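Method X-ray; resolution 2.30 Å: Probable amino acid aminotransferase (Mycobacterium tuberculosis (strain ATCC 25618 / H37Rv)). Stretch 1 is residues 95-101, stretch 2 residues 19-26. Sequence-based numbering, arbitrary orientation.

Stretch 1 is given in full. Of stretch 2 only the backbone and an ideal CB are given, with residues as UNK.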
ATOM      1  N   TYR B  95     -10.297   7.829   5.969  1.00 20.86           N
ATOM      2  CA  TYR B  95     -11.540   7.279   5.429  1.00 20.69           C
ATOM      3  C   TYR B  95     -11.246   5.856   4.963  1.00 20.14           C
ATOM      4  O   TYR B  95     -10.673   5.653   3.889  1.00 20.06           O
ATOM      5  CB  TYR B  95     -12.076   8.149   4.296  1.00 21.08           C
ATOM      6  CG  TYR B  95     -13.457   7.773   3.807  1.00 21.04           C
ATOM      7  CD1 TYR B  95     -14.447   7.373   4.694  1.00 20.95           C
ATOM      8  CD2 TYR B  95     -13.778   7.849   2.457  1.00 21.14           C
ATOM      9  CE1 TYR B  95     -15.713   7.036   4.246  1.00 20.95           C
ATOM     10  CE2 TYR B  95     -15.039   7.519   2.001  1.00 21.15           C
ATOM     11  CZ  TYR B  95     -16.003   7.113   2.897  1.00 21.06           C
ATOM     12  OH  TYR B  95     -17.262   6.782   2.444  1.00 22.07           O
ATOM     13  N   SER B  96     -11.645   4.877   5.768  1.00 21.61           N
ATOM     14  CA  SER B  96     -11.362   3.476   5.507  1.00 22.95           C
ATOM     15  C   SER B  96     -12.639   2.721   5.175  1.00 23.29           C
ATOM     16  O   SER B  96     -13.750   3.184   5.447  1.00 25.06           O
ATOM     17  CB  SER B  96     -10.687   2.826   6.718  1.00 21.43           C
ATOM     18  OG  SER B  96     -11.081   1.473   6.856  1.00 20.64           O
ATOM     19  N   ARG B  97     -12.463   1.535   4.588  1.00 21.60           N
ATOM     20  CA  ARG B  97     -13.601   0.705   4.213  1.00 21.62           C
ATOM     21  C   ARG B  97     -14.347   0.150   5.419  1.00 22.53           C
ATOM     22  O   ARG B  97     -15.467  -0.347   5.257  1.00 25.98           O
ATOM     23  CB  ARG B  97     -13.139  -0.437   3.303  1.00 18.92           C
ATOM     24  CG  ARG B  97     -14.243  -1.012   2.421  1.00 19.24           C
ATOM     25  CD  ARG B  97     -13.682  -1.930   1.345  1.00 18.36           C
ATOM     26  NE  ARG B  97     -12.657  -1.271   0.540  1.00 18.27           N
ATOM     27  CZ  ARG B  97     -12.910  -0.546  -0.546  1.00 19.24           C
ATOM     28  NH1 ARG B  97     -14.159  -0.386  -0.967  1.00 19.10           N
ATOM     29  NH2 ARG B  97     -11.915   0.017  -1.215  1.00 21.15           N
ATOM     30  N   GLY B  98     -13.770   0.221   6.610  1.00 19.50           N
ATOM     31  CA  GLY B  98     -14.432  -0.272   7.798  1.00 18.33           C
ATOM     32  C   GLY B  98     -13.921  -1.630   8.228  1.00 18.65           C
ATOM     33  O   GLY B  98     -12.885  -2.126   7.776  1.00 20.49           O
ATOM     34  N   ARG B  99     -14.673  -2.230   9.145  1.00 18.46           N
ATOM     35  CA  ARG B  99     -14.313  -3.535   9.675  1.00 19.50           C
ATOM     36  C   ARG B  99     -14.583  -4.618   8.635  1.00 21.12           C
ATOM     37  O   ARG B  99     -15.438  -4.470   7.759  1.00 23.37           O
ATOM     38  CB  ARG B  99     -15.100  -3.810  10.957  1.00 19.35           C
ATOM     39  CG  ARG B  99     -14.652  -2.940  12.121  1.00 20.98           C
ATOM     40  CD  ARG B  99     -15.431  -3.199  13.402  1.00 22.95           C
ATOM     41  NE  ARG B  99     -15.145  -4.509  13.980  1.00 26.06           N
ATOM     42  CZ  ARG B  99     -15.685  -4.957  15.108  1.00 28.98           C
ATOM     43  NH1 ARG B  99     -16.535  -4.195  15.781  1.00 31.06           N
ATOM     44  NH2 ARG B  99     -15.368  -6.159  15.571  1.00 29.58           N
ATOM     45  N   GLU B 100     -13.830  -5.712   8.729  1.00 22.51           N
ATOM     46  CA  GLU B 100     -14.043  -6.843   7.835  1.00 26.05           C
ATOM     47  C   GLU B 100     -15.394  -7.490   8.114  1.00 29.37           C
ATOM     48  O   GLU B 100     -15.700  -7.849   9.256  1.00 29.00           O
ATOM     49  CB  GLU B 100     -12.923  -7.870   7.987  1.00 28.92           C
ATOM     50  CG  GLU B 100     -13.080  -9.074   7.071  1.00 34.89           C
ATOM     51  CD  GLU B 100     -11.967 -10.088   7.239  1.00 39.21           C
ATOM     52  OE1 GLU B 100     -11.032  -9.824   8.025  1.00 40.83           O
ATOM     53  OE2 GLU B 100     -12.029 -11.150   6.586  1.00 40.31           O
ATOM     54  N   GLY B 101     -16.200  -7.652   7.066  1.00 34.82           N
ATOM     55  CA  GLY B 101     -17.541  -8.177   7.196  1.00 37.76           C
ATOM     56  C   GLY B 101     -18.596  -7.160   7.567  1.00 39.84           C
ATOM     57  O   GLY B 101     -19.790  -7.442   7.406  1.00 38.68           O
ATOM     58  N   UNK B  19      -9.796   2.383  16.694  1.00 19.53           N
ATOM     59  CA  UNK B  19      -9.977   1.414  15.626  1.00 19.11           C
ATOM     60  C   UNK B  19      -9.896  -0.005  16.167  1.00 20.03           C
ATOM     61  O   UNK B  19      -9.097  -0.301  17.062  1.00 20.20           O
ATOM     62  CB  UNK B  19      -8.932   1.625  14.528  1.00 19.11           C
ATOM     63  N   UNK B  20     -10.729  -0.880  15.614  1.00 20.16           N
ATOM     64  CA  UNK B  20     -10.711  -2.287  15.967  1.00 22.34           C
ATOM     65  C   UNK B  20      -9.558  -2.998  15.263  1.00 22.48           C
ATOM     66  O   UNK B  20      -8.951  -2.482  14.320  1.00 23.60           O
ATOM     67  CB  UNK B  20     -12.045  -2.945  15.611  1.00 22.34           C
ATOM     68  N   UNK B  21      -9.253  -4.205  15.741  1.00 20.35           N
ATOM     69  CA  UNK B  21      -8.138  -4.964  15.189  1.00 18.39           C
ATOM     70  C   UNK B  21      -8.415  -5.463  13.778  1.00 16.90           C
ATOM     71  O   UNK B  21      -7.473  -5.838  13.072  1.00 16.79           O
ATOM     72  CB  UNK B  21      -7.813  -6.150  16.099  1.00 18.39           C
ATOM     73  N   UNK B  22      -9.679  -5.483  13.358  1.00 18.12           N
ATOM     74  CA  UNK B  22     -10.060  -5.986  12.045  1.00 20.26           C
ATOM     75  C   UNK B  22     -10.466  -4.875  11.083  1.00 20.48           C
ATOM     76  O   UNK B  22     -11.071  -5.161  10.044  1.00 24.46           O
ATOM     77  CB  UNK B  22     -11.209  -6.987  12.187  1.00 20.26           C
ATOM     78  N   UNK B  23     -10.161  -3.619  11.404  1.00 17.20           N
ATOM     79  CA  UNK B  23     -10.441  -2.529  10.481  1.00 17.46           C
ATOM     80  C   UNK B  23      -9.562  -2.676   9.247  1.00 17.37           C
ATOM     81  O   UNK B  23      -8.355  -2.910   9.356  1.00 17.33           O
ATOM     82  CB  UNK B  23     -10.215  -1.172  11.150  1.00 17.46           C
ATOM     83  N   UNK B  24     -10.173  -2.553   8.067  1.00 19.15           N
ATOM     84  CA  UNK B  24      -9.448  -2.802   6.828  1.00 18.19           C
ATOM     85  C   UNK B  24      -8.346  -1.783   6.573  1.00 17.60           C
ATOM     86  O   UNK B  24      -7.458  -2.043   5.755  1.00 19.17           O
ATOM     87  CB  UNK B  24     -10.423  -2.807   5.649  1.00 18.19           C
ATOM     88  N   UNK B  25      -8.372  -0.637   7.258  1.00 17.93           N
ATOM     89  CA  UNK B  25      -7.257   0.298   7.158  1.00 18.22           C
ATOM     90  C   UNK B  25      -5.983  -0.290   7.741  1.00 18.10           C
ATOM     91  O   UNK B  25      -4.886  -0.002   7.249  1.00 18.23           O
ATOM     92  CB  UNK B  25      -7.598   1.610   7.867  1.00 18.22           C
ATOM     93  N   UNK B  26      -6.106  -1.111   8.780  1.00 17.88           N
ATOM     94  CA  UNK B  26      -4.943  -1.659   9.464  1.00 17.81           C
ATOM     95  C   UNK B  26      -4.497  -2.998   8.893  1.00 18.59           C
ATOM     96  O   UNK B  26      -3.292  -3.257   8.804  1.00 22.29           O
ATOM     97  CB  UNK B  26      -5.246  -1.814  10.956  1.00 17.81           C
TER

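Position 19 has an ideal CB with nothing of stretch 1 within 5.5 Å, so stretch 1 sets no preference there. The deposited residue is Leu-19, which makes no contact with it.

At position 20 the CA-to-CB bond points toward stretch 1, and the ideal CB lies 3.8 Å from Arg-99 NE. A flat guanidinium extends past this site, which would suit an aromatic ring laid against it, a carboxylate, or a neutral polar group. The residue is His-20. Its ring lies flat on the guanidinium of Arg-99, with centres 3.8 Å apart and planes at 10°, while Arg-99 CD sits over the same ring, 4.0 Å from its centroid, in a CH-pi contact.

Position 21 points away, with its CB in open space relative to stretch 1, and many residues would serve; Ala-21 is found.

Position 22 again points toward stretch 1. Its backbone O accepts from Glu-100 N at 3.1 Å, a bond available to any residue, but the ideal CB is 5.0 Å from Arg-99 NE, so a short acid is favoured, with Asn or a longer acid also conceivable. Asp-22 supplies the charge: its OD2 lies 3.0 Å from Arg-99 NE in a salt bridge, although the individual hydrogen bonds, including that from Arg-99 NH2 to Asp-22 OD1 at 3.3 Å, are weak. With His-20 over one face of the guanidinium, stack and salt bridge together hold the arginine.

Position 23 bridges to Arg-99 through the backbone, CA to CA 4.1 Å. Its CB points sideways, 5.1 Å from Ser-96 OG, and a helix begins at the next residue, so a capping side chain such as Asp, Asn, Ser or Thr would fit. In Asp-23, OD1 accepts from Ser-96 OG at 2.8 Å and from the main-chain N of position 25 at 2.9 Å. One oxygen thus caps the helix and ties it to the strand end.

Position 24 points toward stretch 1, its ideal CB 3.3 Å from Gly-98 O and 4.3 Å from Arg-97 CB. The main-chain N donates to Gly-98 O at 2.8 Å, nearly straight at 168°. The aliphatic part of Arg-97 invites Leu, Met or another apolar chain. Leu-24 places CD1 3.8 Å from Arg-97 CB.

At position 25 the ideal CB is already 3.5 Å from Ser-96 CB, which favours a small residue. Ala-25 meets this with its methyl alone.

Position 26 has no neighbour in stretch 1 and is left unspecified by it; Ala-26 continues the helix, its N donating to Asp-23 O at 2.9 Å.

Stretch 2, residues 19-26: LHADDLAA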
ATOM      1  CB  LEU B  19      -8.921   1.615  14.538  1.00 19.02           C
ATOM      2  CG  LEU B  19      -8.740   3.074  14.127  1.00 19.48           C
ATOM      3  CD1 LEU B  19      -7.421   3.268  13.410  1.00 19.50           C
ATOM      4  CD2 LEU B  19      -9.901   3.518  13.258  1.00 19.56           C
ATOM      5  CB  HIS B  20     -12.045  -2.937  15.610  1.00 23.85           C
ATOM      6  CG  HIS B  20     -13.209  -2.375  16.365  1.00 27.49           C
ATOM      7  ND1 HIS B  20     -13.803  -3.035  17.419  1.00 28.85           N
ATOM      8  CD2 HIS B  20     -13.881  -1.209  16.224  1.00 28.45           C
ATOM      9  CE1 HIS B  20     -14.796  -2.302  17.891  1.00 29.11           C
ATOM     10  NE2 HIS B  20     -14.864  -1.189  17.185  1.00 28.88           N
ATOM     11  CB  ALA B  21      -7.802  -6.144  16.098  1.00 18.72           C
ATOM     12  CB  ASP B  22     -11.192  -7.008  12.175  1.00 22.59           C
ATOM     13  CG  ASP B  22     -12.355  -6.488  12.991  1.00 27.95           C
ATOM     14  OD1 ASP B  22     -13.378  -7.199  13.085  1.00 30.43           O
ATOM     15  OD2 ASP B  22     -12.263  -5.356  13.507  1.00 30.75           O
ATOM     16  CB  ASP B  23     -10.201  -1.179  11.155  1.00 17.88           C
ATOM     17  CG  ASP B  23     -10.807  -0.024  10.381  1.00 18.20           C
ATOM     18  OD1 ASP B  23     -10.291   0.298   9.290  1.00 19.05           O
ATOM     19  OD2 ASP B  23     -11.805   0.558  10.856  1.00 18.43           O
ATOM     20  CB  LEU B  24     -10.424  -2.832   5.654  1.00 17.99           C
ATOM     21  CG  LEU B  24     -11.260  -4.111   5.600  1.00 17.02           C
ATOM     22  CD1 LEU B  24     -12.546  -3.889   4.822  1.00 17.14           C
ATOM     23  CD2 LEU B  24     -10.449  -5.248   4.999  1.00 16.75           C
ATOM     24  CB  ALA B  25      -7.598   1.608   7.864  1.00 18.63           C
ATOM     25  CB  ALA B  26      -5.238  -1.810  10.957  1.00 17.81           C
TER
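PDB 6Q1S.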